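Local coordinates for conjugal transfer protein-like C-terminal domain-containing protein (Enterococcus faecalis, PDB 4EC6), which is a potential conjugative transfer protein (TraM of plasmid pIP501), probably part of a type IV secretion system, with a VirB8-like C-terminal domain, at residues Y68-Q79 against I92-L102; S131-E139 against T151-F160. All coordinates share one frame; numbering follows the deposited sequence.

Interaction 1: residues Y68-Q79 against I92-L102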
# COMPACT_ATOMS: atom_id res chain seq x y z
N TYR A 68 -9.15 12.07 9.67
CA TYR A 68 -8.35 13.02 10.36
C TYR A 68 -7.87 14.09 9.42
O TYR A 68 -7.81 15.23 9.80
CB TYR A 68 -7.17 12.31 10.99
CG TYR A 68 -6.35 13.19 11.88
CD1 TYR A 68 -6.89 13.69 13.10
CD2 TYR A 68 -5.04 13.51 11.54
CE1 TYR A 68 -6.13 14.51 13.91
CE2 TYR A 68 -4.28 14.33 12.35
CZ TYR A 68 -4.83 14.82 13.50
OH TYR A 68 -4.04 15.58 14.26
N PHE A 69 -7.53 13.73 8.18
CA PHE A 69 -7.06 14.75 7.23
C PHE A 69 -8.19 15.36 6.37
O PHE A 69 -7.92 16.10 5.44
CB PHE A 69 -5.89 14.26 6.36
CG PHE A 69 -4.56 14.40 7.04
CD1 PHE A 69 -3.78 15.56 6.85
CD2 PHE A 69 -4.08 13.41 7.86
CE1 PHE A 69 -2.55 15.70 7.48
CE2 PHE A 69 -2.87 13.56 8.52
CZ PHE A 69 -2.12 14.70 8.34
N SER A 70 -9.44 15.04 6.70
CA SER A 70 -10.55 15.61 6.00
C SER A 70 -10.49 17.13 6.11
O SER A 70 -10.04 17.73 7.12
CB SER A 70 -11.84 15.11 6.63
OG SER A 70 -12.88 16.06 6.38
N GLN A 71 -10.96 17.78 5.07
CA GLN A 71 -10.96 19.23 5.12
C GLN A 71 -12.25 19.92 5.52
O GLN A 71 -12.24 21.14 5.60
CB GLN A 71 -10.37 19.78 3.86
CG GLN A 71 -8.88 19.62 3.93
CD GLN A 71 -8.24 20.32 2.79
OE1 GLN A 71 -7.74 19.66 1.87
NE2 GLN A 71 -8.25 21.65 2.80
N GLU A 72 -13.29 19.15 5.85
CA GLU A 72 -14.52 19.62 6.50
C GLU A 72 -14.36 20.81 7.47
O GLU A 72 -13.75 20.74 8.54
CB GLU A 72 -15.23 18.46 7.18
CG GLU A 72 -16.50 18.85 7.89
CD GLU A 72 -17.48 19.60 7.00
OE1 GLU A 72 -18.05 18.99 6.08
OE2 GLU A 72 -17.71 20.81 7.21
N LYS A 73 -14.94 21.94 7.07
CA LYS A 73 -14.66 23.17 7.75
C LYS A 73 -15.59 23.35 8.97
O LYS A 73 -15.25 24.07 9.90
CB LYS A 73 -14.76 24.31 6.72
CG LYS A 73 -14.53 25.71 7.25
CD LYS A 73 -13.06 26.09 7.32
CE LYS A 73 -12.95 27.19 8.40
NZ LYS A 73 -11.75 28.06 8.34
N ASN A 74 -16.74 22.67 8.97
CA ASN A 74 -17.60 22.60 10.14
C ASN A 74 -16.99 21.70 11.23
O ASN A 74 -16.97 20.48 11.09
CB ASN A 74 -18.98 22.04 9.73
CG ASN A 74 -19.98 22.09 10.88
OD1 ASN A 74 -20.01 21.20 11.76
ND2 ASN A 74 -20.83 23.12 10.90
N GLN A 75 -16.51 22.29 12.31
CA GLN A 75 -15.89 21.57 13.41
C GLN A 75 -16.71 20.40 14.01
O GLN A 75 -16.15 19.34 14.32
CB GLN A 75 -15.44 22.57 14.48
CG GLN A 75 -15.31 22.03 15.90
CD GLN A 75 -14.69 23.03 16.87
OE1 GLN A 75 -13.95 23.92 16.47
NE2 GLN A 75 -14.97 22.86 18.15
N GLU A 76 -18.03 20.57 14.17
CA GLU A 76 -18.84 19.46 14.67
C GLU A 76 -18.86 18.27 13.70
O GLU A 76 -18.75 17.13 14.11
CB GLU A 76 -20.26 19.89 15.09
CG GLU A 76 -20.31 20.91 16.24
CD GLU A 76 -19.81 20.36 17.59
OE1 GLU A 76 -20.19 19.23 17.98
OE2 GLU A 76 -19.06 21.07 18.30
N ASN A 77 -18.99 18.53 12.42
CA ASN A 77 -18.99 17.43 11.46
C ASN A 77 -17.61 16.75 11.32
O ASN A 77 -17.53 15.55 11.12
CB ASN A 77 -19.55 17.91 10.11
CG ASN A 77 -20.93 18.55 10.24
OD1 ASN A 77 -21.57 18.42 11.28
ND2 ASN A 77 -21.40 19.25 9.20
N TYR A 78 -16.53 17.53 11.46
CA TYR A 78 -15.19 17.02 11.30
C TYR A 78 -14.95 16.03 12.47
O TYR A 78 -14.52 14.86 12.28
CB TYR A 78 -14.15 18.16 11.26
CG TYR A 78 -12.74 17.67 11.45
CD1 TYR A 78 -12.01 17.16 10.39
CD2 TYR A 78 -12.14 17.65 12.74
CE1 TYR A 78 -10.72 16.67 10.58
CE2 TYR A 78 -10.85 17.15 12.93
CZ TYR A 78 -10.16 16.67 11.84
OH TYR A 78 -8.89 16.18 12.03
N GLN A 79 -15.31 16.48 13.65
CA GLN A 79 -15.30 15.62 14.79
C GLN A 79 -16.21 14.42 14.70
O GLN A 79 -15.81 13.33 15.07
CB GLN A 79 -15.54 16.40 16.02
CG GLN A 79 -14.44 17.41 16.23
CD GLN A 79 -14.79 18.27 17.38
OE1 GLN A 79 -15.73 17.92 18.07
NE2 GLN A 79 -14.04 19.36 17.63
N ILE A 92 -11.49 15.22 22.00
CA ILE A 92 -11.44 15.64 20.59
C ILE A 92 -12.26 16.89 20.39
O ILE A 92 -12.45 17.34 19.26
CB ILE A 92 -11.90 14.56 19.55
CG1 ILE A 92 -13.36 14.20 19.75
CG2 ILE A 92 -11.01 13.33 19.58
CD1 ILE A 92 -13.99 13.52 18.55
N SER A 93 -12.75 17.48 21.47
CA SER A 93 -13.59 18.70 21.38
C SER A 93 -12.92 19.91 20.66
O SER A 93 -13.60 20.71 20.04
CB SER A 93 -14.04 19.13 22.77
OG SER A 93 -12.89 19.56 23.52
N ASP A 94 -11.59 20.01 20.73
CA ASP A 94 -10.85 21.08 20.00
C ASP A 94 -10.17 20.70 18.64
O ASP A 94 -9.48 21.52 18.07
CB ASP A 94 -9.86 21.82 20.94
CG ASP A 94 -10.58 22.44 22.17
OD1 ASP A 94 -10.09 22.27 23.32
OD2 ASP A 94 -11.66 23.08 22.02
N TRP A 95 -10.36 19.49 18.12
CA TRP A 95 -9.71 19.12 16.87
C TRP A 95 -10.45 19.81 15.78
O TRP A 95 -11.65 19.73 15.73
CB TRP A 95 -9.77 17.62 16.65
CG TRP A 95 -8.93 16.80 17.63
CD1 TRP A 95 -8.36 17.23 18.83
CD2 TRP A 95 -8.60 15.39 17.54
NE1 TRP A 95 -7.70 16.21 19.42
CE2 TRP A 95 -7.81 15.09 18.71
CE3 TRP A 95 -8.87 14.37 16.64
CZ2 TRP A 95 -7.32 13.83 18.96
CZ3 TRP A 95 -8.36 13.10 16.90
CH2 TRP A 95 -7.61 12.84 18.04
N LYS A 96 -9.74 20.50 14.89
CA LYS A 96 -10.34 21.07 13.69
C LYS A 96 -9.65 20.54 12.44
O LYS A 96 -8.53 20.00 12.51
CB LYS A 96 -10.22 22.60 13.70
CG LYS A 96 -11.01 23.29 14.79
CD LYS A 96 -10.37 24.63 15.13
CE LYS A 96 -10.66 25.02 16.59
NZ LYS A 96 -9.74 26.06 17.16
N ALA A 97 -10.29 20.73 11.29
CA ALA A 97 -9.67 20.43 10.01
C ALA A 97 -8.34 21.13 10.02
O ALA A 97 -8.24 22.24 10.51
CB ALA A 97 -10.54 20.91 8.86
N LEU A 98 -7.29 20.48 9.53
CA LEU A 98 -5.95 21.03 9.63
C LEU A 98 -5.57 21.87 8.42
O LEU A 98 -4.50 22.43 8.41
CB LEU A 98 -4.93 19.90 9.81
CG LEU A 98 -5.06 18.95 10.99
CD1 LEU A 98 -4.03 17.85 10.87
CD2 LEU A 98 -4.80 19.72 12.27
N GLY A 99 -6.44 21.95 7.40
CA GLY A 99 -6.14 22.71 6.18
C GLY A 99 -5.02 22.14 5.29
O GLY A 99 -4.38 22.89 4.54
N LYS A 100 -4.80 20.83 5.37
CA LYS A 100 -3.72 20.13 4.69
C LYS A 100 -4.32 19.02 3.87
O LYS A 100 -5.24 18.39 4.29
CB LYS A 100 -2.76 19.59 5.72
CG LYS A 100 -2.18 20.73 6.54
CD LYS A 100 -1.44 20.28 7.78
CE LYS A 100 0.04 20.57 7.67
NZ LYS A 100 0.58 20.81 9.03
N THR A 101 -3.81 18.83 2.67
CA THR A 101 -4.32 17.86 1.73
C THR A 101 -3.40 16.63 1.65
O THR A 101 -2.18 16.72 1.51
CB THR A 101 -4.39 18.49 0.35
OG1 THR A 101 -5.17 19.69 0.43
CG2 THR A 101 -4.97 17.51 -0.68
N LEU A 102 -4.00 15.48 1.73
CA LEU A 102 -3.23 14.29 1.94
C LEU A 102 -3.01 13.71 0.55
O LEU A 102 -3.98 13.32 -0.10
CB LEU A 102 -4.05 13.37 2.84
CG LEU A 102 -3.40 12.17 3.48
CD1 LEU A 102 -2.31 12.57 4.46
CD2 LEU A 102 -4.53 11.41 4.16
O HOH W 1 -7.90 17.72 8.73
O HOH W 2 -6.39 18.77 6.68
O HOH W 3 -12.99 21.59 11.24
O HOH W 4 -14.20 24.42 20.53
O HOH W 5 -7.73 17.91 14.01
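Residues 68-79 and 92-102 run past each other in opposite directions, mostly as loop, with CA atoms 5.2 Å apart where Gln71 meets Ala97. Tyr68 reaches across to Trp95, its edge turned toward the face of the six-membered ring, an offset edge-to-face pair with centroids 5.7 Å apart and planes at 82°. Leu102 lays CD1 over the centre of one face of Phe69, 3.9 Å from the ring centroid, a CH-pi contact. This is the connection between the helical layer and the first sheet strand, 101-112, of an NTF2-like domain; Phe69 and Leu102 both reach Leu123 on the next strand. Further along, the face of Tyr78 lies on the Lys96-Ala97 peptide, and its hydroxyl donates to Tyr68 O in the carbonyl plane. Gln79 has an extended side chain, which carries NE2 to the turn 92-95: its bond to Trp95 O is 3.1 Å and nearly straight at 170°, whereas that to Ser93 O is weak. Thr101 OG1 donates to Gln71 OE1 at 2.9 Å, tilted 32° from the carbonyl plane. A water bridges Glu72 O and Ala97 N, and another accepts the N-H of Leu98 and lies within bonding distance of Tyr68 O and Ser70 O.

Interaction 2: residues S131-E139 against T151-F160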
# COMPACT_ATOMS: atom_id res chain seq x y z
N SER A 131 4.15 21.01 -1.66
CA SER A 131 4.15 19.67 -1.10
C SER A 131 5.36 19.43 -0.18
O SER A 131 6.42 19.97 -0.40
CB SER A 131 4.16 18.68 -2.25
OG SER A 131 4.61 17.43 -1.80
N LYS A 132 5.19 18.61 0.85
CA LYS A 132 6.34 18.22 1.67
C LYS A 132 6.09 16.89 2.35
O LYS A 132 4.93 16.48 2.54
CB LYS A 132 6.74 19.31 2.69
CG LYS A 132 5.67 19.64 3.74
CD LYS A 132 6.04 20.81 4.64
CE LYS A 132 7.41 20.63 5.30
NZ LYS A 132 7.54 21.41 6.58
N MSE A 133 7.18 16.23 2.68
CA MSE A 133 7.18 14.98 3.41
C MSE A 133 6.95 15.20 4.88
O MSE A 133 7.65 15.98 5.52
CB MSE A 133 8.57 14.39 3.24
CG MSE A 133 8.49 13.24 2.26
SE MSE A 133 10.14 12.12 2.37
CE MSE A 133 9.21 10.54 3.05
N GLN A 134 5.97 14.51 5.46
CA GLN A 134 5.81 14.53 6.90
C GLN A 134 5.69 13.12 7.46
O GLN A 134 5.38 12.17 6.76
CB GLN A 134 4.61 15.41 7.32
CG GLN A 134 4.85 16.89 7.05
CD GLN A 134 4.10 17.81 7.99
OE1 GLN A 134 2.93 18.16 7.76
NE2 GLN A 134 4.79 18.27 9.02
N LYS A 135 6.02 13.00 8.74
CA LYS A 135 5.70 11.82 9.52
C LYS A 135 4.58 12.11 10.54
O LYS A 135 4.50 13.20 11.10
CB LYS A 135 6.93 11.28 10.20
CG LYS A 135 6.60 10.31 11.30
CD LYS A 135 7.70 9.29 11.39
CE LYS A 135 8.82 9.74 12.29
NZ LYS A 135 9.95 8.79 12.05
N ILE A 136 3.69 11.14 10.71
CA ILE A 136 2.64 11.21 11.68
C ILE A 136 2.70 9.97 12.58
O ILE A 136 2.85 8.86 12.09
CB ILE A 136 1.27 11.37 11.00
CG1 ILE A 136 0.27 11.84 12.04
CG2 ILE A 136 0.81 10.09 10.30
CD1 ILE A 136 -1.03 12.29 11.44
N THR A 137 2.61 10.22 13.89
CA THR A 137 2.69 9.23 14.94
C THR A 137 1.42 9.36 15.83
O THR A 137 0.93 10.45 16.11
CB THR A 137 3.94 9.53 15.78
OG1 THR A 137 5.00 9.77 14.87
CG2 THR A 137 4.36 8.36 16.66
N PHE A 138 0.85 8.24 16.22
CA PHE A 138 -0.24 8.20 17.16
C PHE A 138 -0.36 6.79 17.74
O PHE A 138 0.15 5.83 17.17
CB PHE A 138 -1.54 8.67 16.52
CG PHE A 138 -1.98 7.87 15.33
CD1 PHE A 138 -2.86 6.79 15.49
CD2 PHE A 138 -1.61 8.23 14.03
CE1 PHE A 138 -3.31 6.07 14.39
CE2 PHE A 138 -2.07 7.50 12.92
CZ PHE A 138 -2.92 6.43 13.09
N GLU A 139 -0.99 6.65 18.88
CA GLU A 139 -1.18 5.29 19.43
C GLU A 139 -2.56 4.70 19.18
O GLU A 139 -3.50 5.40 18.90
CB GLU A 139 -0.80 5.26 20.89
CG GLU A 139 0.59 5.80 21.02
CD GLU A 139 1.02 5.95 22.45
OE1 GLU A 139 0.41 5.29 23.34
OE2 GLU A 139 1.98 6.76 22.66
N THR A 151 -4.17 8.58 21.27
CA THR A 151 -3.47 9.85 21.52
C THR A 151 -3.79 10.80 20.37
O THR A 151 -4.27 10.37 19.33
CB THR A 151 -1.96 9.69 21.57
OG1 THR A 151 -1.54 9.06 20.36
CG2 THR A 151 -1.54 8.85 22.73
N GLN A 152 -3.54 12.08 20.55
CA GLN A 152 -3.74 12.99 19.43
C GLN A 152 -2.52 12.82 18.50
O GLN A 152 -1.43 12.77 18.99
CB GLN A 152 -3.86 14.41 19.94
CG GLN A 152 -3.94 15.35 18.75
CD GLN A 152 -4.12 16.76 19.14
OE1 GLN A 152 -3.51 17.21 20.10
NE2 GLN A 152 -4.94 17.49 18.40
N PRO A 153 -2.71 12.66 17.17
CA PRO A 153 -1.56 12.40 16.29
C PRO A 153 -0.52 13.52 16.32
O PRO A 153 -0.91 14.68 16.36
CB PRO A 153 -2.21 12.31 14.91
CG PRO A 153 -3.59 11.86 15.17
CD PRO A 153 -3.99 12.58 16.43
N LYS A 154 0.77 13.19 16.38
CA LYS A 154 1.88 14.16 16.18
C LYS A 154 2.37 14.17 14.73
O LYS A 154 2.72 13.14 14.13
CB LYS A 154 3.10 13.92 17.08
CG LYS A 154 2.87 13.86 18.60
CD LYS A 154 1.59 14.63 18.96
CE LYS A 154 1.42 14.92 20.45
NZ LYS A 154 0.47 16.08 20.56
N LEU A 155 2.40 15.35 14.17
CA LEU A 155 2.83 15.55 12.82
C LEU A 155 4.20 16.22 12.91
O LEU A 155 4.34 17.16 13.63
CB LEU A 155 1.82 16.46 12.17
CG LEU A 155 1.47 16.40 10.72
CD1 LEU A 155 1.46 14.95 10.22
CD2 LEU A 155 0.11 17.08 10.65
N THR A 156 5.23 15.72 12.21
CA THR A 156 6.55 16.34 12.29
C THR A 156 7.19 16.29 10.94
O THR A 156 6.88 15.43 10.14
CB THR A 156 7.48 15.59 13.26
OG1 THR A 156 7.53 14.21 12.89
CG2 THR A 156 7.01 15.70 14.71
N ASP A 157 8.13 17.21 10.68
CA ASP A 157 8.86 17.23 9.41
C ASP A 157 9.77 16.01 9.32
O ASP A 157 10.19 15.49 10.33
CB ASP A 157 9.69 18.50 9.31
CG ASP A 157 8.85 19.73 8.95
OD1 ASP A 157 7.59 19.67 8.84
OD2 ASP A 157 9.50 20.79 8.79
N PHE A 158 10.06 15.53 8.13
CA PHE A 158 10.76 14.29 7.98
C PHE A 158 11.62 14.31 6.74
O PHE A 158 11.26 14.93 5.74
CB PHE A 158 9.76 13.09 7.89
CG PHE A 158 10.44 11.77 7.59
CD1 PHE A 158 10.92 10.94 8.62
CD2 PHE A 158 10.67 11.38 6.26
CE1 PHE A 158 11.59 9.74 8.33
CE2 PHE A 158 11.32 10.17 5.98
CZ PHE A 158 11.78 9.35 7.03
N SER A 159 12.73 13.59 6.78
CA SER A 159 13.42 13.21 5.55
C SER A 159 14.28 11.98 5.85
O SER A 159 14.47 11.62 7.00
CB SER A 159 14.28 14.34 5.00
OG SER A 159 15.34 14.56 5.91
N PHE A 160 14.76 11.33 4.78
CA PHE A 160 15.54 10.09 4.84
C PHE A 160 17.03 10.28 5.20
O PHE A 160 17.73 9.32 5.53
CB PHE A 160 15.40 9.37 3.50
CG PHE A 160 14.04 8.78 3.29
CD1 PHE A 160 13.55 7.77 4.16
CD2 PHE A 160 13.21 9.25 2.28
CE1 PHE A 160 12.30 7.24 4.02
CE2 PHE A 160 11.95 8.71 2.13
CZ PHE A 160 11.50 7.70 2.99
O HOH W 6 5.33 12.30 13.76
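A single water ties together four atoms on one side of the strand pair: it donates to Lys154 O at 2.8 Å and weakly to Lys135 O, and it also bonds to the hydroxyls of Thr137 and Thr156. Beneath it the backbones pair antiparallel. Lys135 with Thr156 and Thr137 with Lys154 are hydrogen-bonded pairs, and Lys135 N reaches Thr156 O at 2.9 Å. Gln134 with Asp157 and Ile136 with Leu155 are the non-hydrogen-bonded pairs. The two strands form the last hairpin of the four-stranded antiparallel sheet in this NTF2-like domain; 131-142 also bonds to 117-126, while 147-157 is outermost within the chain. Ile136 and Leu155 share the sheet face covered by helix 54-68. There Ile136 points CG1 anti to its backbone N (chi1 -163°), which lays its CD1 alongside the Pro153 ring, 3.7 Å from CB. Leu155 CD1 packs against Ile136 CB. At the far end, Thr151 OG1 takes the N-H of Glu139 in a 2.9 Å bond. At the other end, Lys132 NZ meets both carboxylate oxygens of Asp157, 2.9 Å from OD1, in a salt bridge whose individual hydrogen bonds are weak. Met133, present as selenomethionine, lies beside Phe158 and points the same way. Its SE makes Met-aromatic contacts with two rings, in plane at the edge of Phe158, 5.3 Å from the centroid, and oblique to Phe160. The bend at chi3 (114°) brings CE into apolar contact with Phe158 CD2 and Phe160 CE2. Phe158 also sets CE2 over the centre of one Phe160 face. Phe160 continues into the subunit interface, meeting Phe60 and Tyr63 of the second subunit edge-to-face, and Tyr63 of that subunit also packs on Met133.

Interaction 1 closes before interaction 2 opens along the chain, and their centres lie about 17 Å apart within one NTF2-like domain. The first covers the link between the helices and strand 101-112; the second is the hairpin of 131-142 and 147-157 toward the opposite edge of the same sheet. They touch directly: Tyr68 CZ comes within 3.6 Å of Pro153 CG, Phe69 CE2 within 3.7 Å of Ile136 CD1, and Trp95 packs on Gln152. Through Tyr68 and Phe69, packed on Pro153 and Ile136, the two contacts share part of the apolar interior between the helical layer and the sheet. Within the assembly, interaction 1 meets no other chain, whereas the end of interaction 2 reaches a second subunit.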